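Local structure of aldose 1-epimerase (Caenorhabditis elegans, 1LUR) at residues A[51-55]-A[56-60]; A[181-184]-A[185-188]; A[307-310]-A[311-315]. The protein probably interconverts the alpha and beta anomers of aldose sugars such as galactose, an aldose 1-epimerase (mutarotase) reaction. One frame throughout, in Å; residues are numbered along the deposited sequence.

Interaction 1: A[51-55]-A[56-60]; sequences LGFDT and IDEFE
Phe53 and Phe59 meet as a T-shaped pair at the start of helix 56-61. The edge of Phe53 points at the face of Phe59, with the planes at 80° and the centroids 5.1 Å apart, and Phe53 CD2 stands over the centre of the Phe59 ring. The first torsion of Phe53 sets its CG beside its own backbone N (chi1 -56°), which brings the ring edge to Phe59. Phe53 CB adds a CH-pi contact to the same ring, 4.3 Å from its centroid. At its far end, Phe59 CZ reaches Gly52 CA at 3.8 Å. Further packing comes from Glu58, whose CB sits 3.5 Å from Phe53 CB, while Glu58 O lies over a face of the Phe53 ring. The polar part is a capping box. Thr55 is the N-cap residue, and its OG1 accepts from Glu58 N at 3.3 Å, though the position of OG1 is less sure than the rest. In return Glu58 OE2 takes a weak bond from Thr55 N at 3.1 Å. With an alanine at Phe59, the edge of Phe53 would probably lose its aromatic face and a gap would open beside Gly52. Phe59 also packs on Leu28 of strand 24-28 and on Thr33 and Ala35 of strand 33-40, joining the short helix to the four-stranded antiparallel sheet that ends in strand 46-48.

Interaction 2: A[181-184]-A[185-188]; sequences DTVA and EHFL
His186 folds back over Val183, three residues earlier, in the turn that leads into strand 187-192. Its CB lies 3.3 Å from Val183 O, the carbonyl that also accepts from His186 N at 3.0 Å. CG comes next, close to Val183 CB; being anti to the carbonyl carbon (chi1 -79°), it turns the ring back over that residue. ND1 meets two different things. Val183 CB lies over the ring face, 3.6 Å from ND1, whereas water 1 sits at the edge in the ring plane and bonds to ND1 at 2.8 Å. CE1 is 3.8 Å from Val183 CG1, the methyl that makes a CH-pi contact 3.9 Å from the ring centroid. At the tip, NE2 makes a weak hydrogen bond with Leu177 N, and the His186 ring also meets that of Phe258. Water 1 donates to Thr182 O at 2.9 Å and accepts a weak bond from Glu185 N, so it ties both sides of the turn to the imidazole. This buried histidine thus has Val183 over one face, meets the Phe258 ring, and has both nitrogens in polar contacts, which should fix the rotation of its ring.

Interaction 3: A[307-310]-A[311-315]; sequences HSAA and PNFDH
Residues 307-310 make a type II beta turn, and the chain winds on from Ala310 in a short 3-10 segment ending at Asn312; Asn312 N donates to Ala309 O at 2.8 Å, and Phe313 N, just beyond it, to Ala310 O at 3.2 Å. Ala309 O takes a second, weak bond from Phe313 N. Ala309 has positive phi (66°), an uncommon conformation for alanine, and its carbonyl is turned toward the next residues. Its methyl meets the Phe313 ring at the edge, in plane, with Ala309 CB 3.7 Å from Phe313 CE1. Phe313 CG lies beside its own backbone N (chi1 -57°), swinging the ring toward Ala309, and Phe313 CD1 comes 3.3 Å from Ala309 O. Asn312 CB lies 3.4 Å from that same oxygen, while the amide end is occupied by other parts of the chain: OD1 accepts from Lys78 N, and ND2 makes a weak bond with Thr81 O. Pro311 packs tightly on its predecessor, with Pro311 CD 3.4 Å from Ala310 CB, and also touches Ile77 of strand 76-77 and Leu82 of strand 81-84. Pro311 itself has no N-H to donate. The carbonyls of Ala309 and Ala310 receive the amides of Asn312 and Phe313, and beside these polar bonds the Ala309 methyl makes an apolar contact with the Phe313 edge.

In the fold
The three contacts come in series along one chain and none touches another. Interaction 1 follows strand 46-48 of the four-stranded sheet and is the start of helix 56-61; interaction 2 is the entry to strand 187-192 of the nine-stranded sheet, and interaction 3 a loop between strand 300-305 of the seven-stranded one and strand 320-321. Interactions 1 and 2 have centres about 24 Å apart and nearest atoms about 8 Å apart, whereas interaction 3 lies about 32 Å from interaction 1 and about 30 Å from interaction 2, centre to centre. Interactions 1 and 3 fall on opposite sides of the chain's centre. All belong to the largely antiparallel beta fold of the galactose mutarotase family, with centres about 17 to 18 Å from that of the chain.

Interaction 1: A[51-55]-A[56-60]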
loop_
_atom_site.group_PDB
_atom_site.type_symbol
_atom_site.label_atom_id
_atom_site.label_comp_id
_atom_site.label_asym_id
_atom_site.label_seq_id
_atom_site.Cartn_x
_atom_site.Cartn_y
_atom_site.Cartn_z
ATOM N N LEU A 51 6.666 7.862 -6.097
ATOM C CA LEU A 51 8.092 7.643 -6.311
ATOM C C LEU A 51 8.239 6.455 -7.244
ATOM O O LEU A 51 7.252 5.794 -7.571
ATOM C CB LEU A 51 8.796 7.365 -4.982
ATOM C CG LEU A 51 8.648 8.472 -3.937
ATOM C CD1 LEU A 51 9.418 8.104 -2.678
ATOM C CD2 LEU A 51 9.157 9.792 -4.509
ATOM N N GLY A 52 9.464 6.187 -7.679
ATOM C CA GLY A 52 9.684 5.070 -8.575
ATOM C C GLY A 52 11.046 5.075 -9.243
ATOM O O GLY A 52 12.011 5.629 -8.714
ATOM N N PHE A 53 11.120 4.453 -10.412
ATOM C CA PHE A 53 12.364 4.376 -11.161
ATOM C C PHE A 53 12.088 4.566 -12.642
ATOM O O PHE A 53 11.005 4.239 -13.128
ATOM C CB PHE A 53 13.023 3.019 -10.916
ATOM C CG PHE A 53 13.254 2.723 -9.462
ATOM C CD1 PHE A 53 14.202 3.436 -8.735
ATOM C CD2 PHE A 53 12.491 1.759 -8.807
ATOM C CE1 PHE A 53 14.392 3.197 -7.374
ATOM C CE2 PHE A 53 12.670 1.510 -7.447
ATOM C CZ PHE A 53 13.623 2.231 -6.727
ATOM N N ASP A 54 13.073 5.093 -13.359
ATOM C CA ASP A 54 12.927 5.326 -14.789
ATOM C C ASP A 54 13.040 4.044 -15.621
ATOM O O ASP A 54 12.585 4.004 -16.761
ATOM C CB ASP A 54 13.961 6.367 -15.249
ATOM C CG ASP A 54 13.738 7.741 -14.615
ATOM O OD1 ASP A 54 14.634 8.604 -14.716
ATOM O OD2 ASP A 54 12.662 7.967 -14.019
ATOM N N THR A 55 13.629 2.994 -15.052
ATOM C CA THR A 55 13.778 1.733 -15.778
ATOM C C THR A 55 13.112 0.551 -15.075
ATOM O O THR A 55 12.925 0.560 -13.861
ATOM C CB THR A 55 15.266 1.372 -15.989
ATOM O OG1 THR A 55 15.833 0.930 -14.749
ATOM C CG2 THR A 55 16.042 2.580 -16.492
ATOM N N ILE A 56 12.776 -0.475 -15.851
ATOM C CA ILE A 56 12.135 -1.671 -15.323
ATOM C C ILE A 56 13.055 -2.452 -14.395
ATOM O O ILE A 56 12.649 -2.885 -13.316
ATOM C CB ILE A 56 11.696 -2.614 -16.462
ATOM C CG1 ILE A 56 10.581 -1.957 -17.278
ATOM C CG2 ILE A 56 11.240 -3.946 -15.894
ATOM C CD1 ILE A 56 10.094 -2.798 -18.449
ATOM N N ASP A 57 14.298 -2.637 -14.814
ATOM C CA ASP A 57 15.250 -3.376 -14.000
ATOM C C ASP A 57 15.423 -2.766 -12.611
ATOM O O ASP A 57 15.557 -3.494 -11.626
ATOM C CB ASP A 57 16.599 -3.460 -14.714
ATOM C CG ASP A 57 17.354 -4.729 -14.373
ATOM O OD1 ASP A 57 17.788 -4.874 -13.210
ATOM O OD2 ASP A 57 17.500 -5.588 -15.268
ATOM N N GLU A 58 15.417 -1.436 -12.528
ATOM C CA GLU A 58 15.576 -0.763 -11.241
ATOM C C GLU A 58 14.445 -1.159 -10.299
ATOM O O GLU A 58 14.629 -1.226 -9.084
ATOM C CB GLU A 58 15.579 0.756 -11.415
ATOM C CG GLU A 58 16.770 1.295 -12.182
ATOM C CD GLU A 58 16.689 2.791 -12.393
ATOM O OE1 GLU A 58 16.929 3.548 -11.431
ATOM O OE2 GLU A 58 16.370 3.209 -13.525
ATOM N N PHE A 59 13.273 -1.407 -10.872
ATOM C CA PHE A 59 12.107 -1.801 -10.089
ATOM C C PHE A 59 12.304 -3.227 -9.595
ATOM O O PHE A 59 11.997 -3.543 -8.443
ATOM C CB PHE A 59 10.841 -1.726 -10.945
ATOM C CG PHE A 59 10.100 -0.425 -10.824
ATOM C CD1 PHE A 59 9.362 -0.135 -9.681
ATOM C CD2 PHE A 59 10.131 0.510 -11.854
ATOM C CE1 PHE A 59 8.668 1.061 -9.564
ATOM C CE2 PHE A 59 9.440 1.713 -11.748
ATOM C CZ PHE A 59 8.706 1.989 -10.601
ATOM N N GLU A 60 12.821 -4.081 -10.474
ATOM C CA GLU A 60 13.064 -5.480 -10.140
ATOM C C GLU A 60 14.159 -5.624 -9.090
ATOM O O GLU A 60 14.310 -6.680 -8.476
ATOM C CB GLU A 60 13.449 -6.266 -11.396
ATOM C CG GLU A 60 12.344 -6.365 -12.436
ATOM C CD GLU A 60 12.788 -7.086 -13.700
ATOM O OE1 GLU A 60 13.740 -6.611 -14.353
ATOM O OE2 GLU A 60 12.186 -8.126 -14.041
#

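Interaction 2: A[181-184]-A[185-188]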
loop_
_atom_site.group_PDB
_atom_site.type_symbol
_atom_site.label_atom_id
_atom_site.label_comp_id
_atom_site.label_asym_id
_atom_site.label_seq_id
_atom_site.Cartn_x
_atom_site.Cartn_y
_atom_site.Cartn_z
ATOM N N ASP A 181 11.637 17.887 -1.386
ATOM C CA ASP A 181 12.611 16.920 -0.895
ATOM C C ASP A 181 11.983 16.022 0.168
ATOM O O ASP A 181 12.402 14.880 0.354
ATOM C CB ASP A 181 13.825 17.643 -0.311
ATOM C CG ASP A 181 14.640 18.354 -1.368
ATOM O OD1 ASP A 181 14.100 19.276 -2.018
ATOM O OD2 ASP A 181 15.821 17.989 -1.554
ATOM N N THR A 182 10.980 16.550 0.863
ATOM C CA THR A 182 10.287 15.805 1.904
ATOM C C THR A 182 8.810 16.202 1.920
ATOM O O THR A 182 8.417 17.186 1.286
ATOM C CB THR A 182 10.896 16.088 3.295
ATOM O OG1 THR A 182 10.601 17.433 3.686
ATOM C CG2 THR A 182 12.408 15.899 3.264
ATOM N N VAL A 183 7.995 15.436 2.642
ATOM C CA VAL A 183 6.563 15.711 2.738
ATOM C C VAL A 183 6.194 16.282 4.101
ATOM O O VAL A 183 5.040 16.216 4.518
ATOM C CB VAL A 183 5.719 14.427 2.496
ATOM C CG1 VAL A 183 5.929 13.919 1.075
ATOM C CG2 VAL A 183 6.100 13.353 3.507
ATOM N N ALA A 184 7.176 16.846 4.795
ATOM C CA ALA A 184 6.935 17.424 6.111
ATOM C C ALA A 184 5.869 18.515 6.060
ATOM O O ALA A 184 5.065 18.655 6.985
ATOM C CB ALA A 184 8.229 17.992 6.673
ATOM N N GLU A 185 5.858 19.277 4.972
ATOM C CA GLU A 185 4.889 20.358 4.807
ATOM C C GLU A 185 3.511 19.905 4.327
ATOM O O GLU A 185 2.534 20.649 4.449
ATOM C CB GLU A 185 5.455 21.416 3.858
ATOM C CG GLU A 185 6.716 22.092 4.385
ATOM C CD GLU A 185 6.463 22.899 5.648
ATOM O OE1 GLU A 185 5.741 23.918 5.571
ATOM O OE2 GLU A 185 6.981 22.513 6.719
ATOM N N HIS A 186 3.423 18.695 3.784
ATOM C CA HIS A 186 2.141 18.188 3.305
ATOM C C HIS A 186 1.145 18.114 4.455
ATOM O O HIS A 186 1.524 17.882 5.604
ATOM C CB HIS A 186 2.297 16.791 2.707
ATOM C CG HIS A 186 2.854 16.779 1.321
ATOM N ND1 HIS A 186 4.099 17.281 1.014
ATOM C CD2 HIS A 186 2.345 16.297 0.163
ATOM C CE1 HIS A 186 4.335 17.108 -0.274
ATOM N NE2 HIS A 186 3.287 16.512 -0.814
ATOM N N PHE A 187 -0.129 18.317 4.143
ATOM C CA PHE A 187 -1.167 18.262 5.158
ATOM C C PHE A 187 -1.831 16.901 5.068
ATOM O O PHE A 187 -1.976 16.341 3.979
ATOM C CB PHE A 187 -2.222 19.344 4.928
ATOM C CG PHE A 187 -1.812 20.711 5.393
ATOM C CD1 PHE A 187 -0.819 21.423 4.728
ATOM C CD2 PHE A 187 -2.429 21.291 6.494
ATOM C CE1 PHE A 187 -0.452 22.698 5.152
ATOM C CE2 PHE A 187 -2.070 22.563 6.926
ATOM C CZ PHE A 187 -1.080 23.267 6.251
ATOM N N LEU A 188 -2.234 16.366 6.213
ATOM C CA LEU A 188 -2.884 15.068 6.244
ATOM C C LEU A 188 -4.035 15.090 7.231
ATOM O O LEU A 188 -3.908 15.615 8.339
ATOM C CB LEU A 188 -1.879 13.981 6.639
ATOM C CG LEU A 188 -2.346 12.522 6.595
ATOM C CD1 LEU A 188 -2.749 12.141 5.171
ATOM C CD2 LEU A 188 -1.218 11.620 7.085
HETATM O O HOH W 1 6.144 18.817 2.070
#

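Interaction 3: A[307-310]-A[311-315]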
loop_
_atom_site.group_PDB
_atom_site.type_symbol
_atom_site.label_atom_id
_atom_site.label_comp_id
_atom_site.label_asym_id
_atom_site.label_seq_id
_atom_site.Cartn_x
_atom_site.Cartn_y
_atom_site.Cartn_z
ATOM N N HIS A 307 -5.224 -5.049 9.646
ATOM C CA HIS A 307 -4.237 -4.809 10.694
ATOM C C HIS A 307 -2.964 -5.609 10.489
ATOM O O HIS A 307 -3.011 -6.792 10.140
ATOM C CB HIS A 307 -4.795 -5.190 12.066
ATOM C CG HIS A 307 -6.029 -4.437 12.453
ATOM N ND1 HIS A 307 -7.185 -4.465 11.703
ATOM C CD2 HIS A 307 -6.296 -3.662 13.530
ATOM C CE1 HIS A 307 -8.113 -3.741 12.303
ATOM N NE2 HIS A 307 -7.599 -3.242 13.414
ATOM N N SER A 308 -1.829 -4.966 10.729
ATOM C CA SER A 308 -0.545 -5.630 10.580
ATOM C C SER A 308 -0.460 -6.717 11.664
ATOM O O SER A 308 -0.975 -6.536 12.770
ATOM C CB SER A 308 0.586 -4.619 10.758
ATOM O OG SER A 308 0.577 -3.642 9.733
ATOM N N ALA A 309 0.167 -7.847 11.341
ATOM C CA ALA A 309 0.313 -8.958 12.288
ATOM C C ALA A 309 -1.011 -9.613 12.676
ATOM O O ALA A 309 -1.092 -10.286 13.705
ATOM C CB ALA A 309 1.044 -8.491 13.556
ATOM N N ALA A 310 -2.044 -9.426 11.856
ATOM C CA ALA A 310 -3.351 -10.017 12.142
ATOM C C ALA A 310 -3.238 -11.534 12.367
ATOM O O ALA A 310 -3.892 -12.090 13.255
ATOM C CB ALA A 310 -4.313 -9.729 10.997
ATOM N N PRO A 311 -2.410 -12.220 11.563
ATOM C CA PRO A 311 -2.259 -13.670 11.729
ATOM C C PRO A 311 -1.721 -14.081 13.100
ATOM O O PRO A 311 -1.847 -15.245 13.482
ATOM C CB PRO A 311 -1.291 -14.046 10.609
ATOM C CG PRO A 311 -1.582 -13.037 9.548
ATOM C CD PRO A 311 -1.697 -11.762 10.353
ATOM N N ASN A 312 -1.134 -13.124 13.827
ATOM C CA ASN A 312 -0.564 -13.372 15.158
ATOM C C ASN A 312 -1.459 -13.014 16.340
ATOM O O ASN A 312 -1.206 -13.434 17.472
ATOM C CB ASN A 312 0.751 -12.605 15.316
ATOM C CG ASN A 312 1.791 -13.022 14.304
ATOM O OD1 ASN A 312 2.112 -12.275 13.384
ATOM N ND2 ASN A 312 2.320 -14.229 14.467
ATOM N N PHE A 313 -2.491 -12.223 16.092
ATOM C CA PHE A 313 -3.397 -11.825 17.163
ATOM C C PHE A 313 -4.829 -12.146 16.765
ATOM O O PHE A 313 -5.357 -11.575 15.809
ATOM C CB PHE A 313 -3.220 -10.331 17.446
ATOM C CG PHE A 313 -1.808 -9.950 17.812
ATOM C CD1 PHE A 313 -0.936 -9.432 16.856
ATOM C CD2 PHE A 313 -1.334 -10.152 19.107
ATOM C CE1 PHE A 313 0.382 -9.123 17.185
ATOM C CE2 PHE A 313 -0.014 -9.846 19.441
ATOM C CZ PHE A 313 0.843 -9.331 18.479
ATOM N N ASP A 314 -5.457 -13.061 17.500
ATOM C CA ASP A 314 -6.827 -13.442 17.184
ATOM C C ASP A 314 -7.891 -12.383 17.423
ATOM O O ASP A 314 -9.040 -12.574 17.018
ATOM C CB ASP A 314 -7.212 -14.740 17.902
ATOM C CG ASP A 314 -7.138 -14.622 19.396
ATOM O OD1 ASP A 314 -7.684 -13.641 19.944
ATOM O OD2 ASP A 314 -6.541 -15.522 20.024
ATOM N N HIS A 315 -7.533 -11.276 18.075
ATOM C CA HIS A 315 -8.525 -10.230 18.315
ATOM C C HIS A 315 -8.490 -9.230 17.163
ATOM O O HIS A 315 -9.304 -8.313 17.099
ATOM C CB HIS A 315 -8.303 -9.513 19.654
ATOM C CG HIS A 315 -6.947 -8.905 19.813
ATOM N ND1 HIS A 315 -5.796 -9.660 19.913
ATOM C CD2 HIS A 315 -6.561 -7.612 19.939
ATOM C CE1 HIS A 315 -4.762 -8.858 20.096
ATOM N NE2 HIS A 315 -5.199 -7.610 20.116
#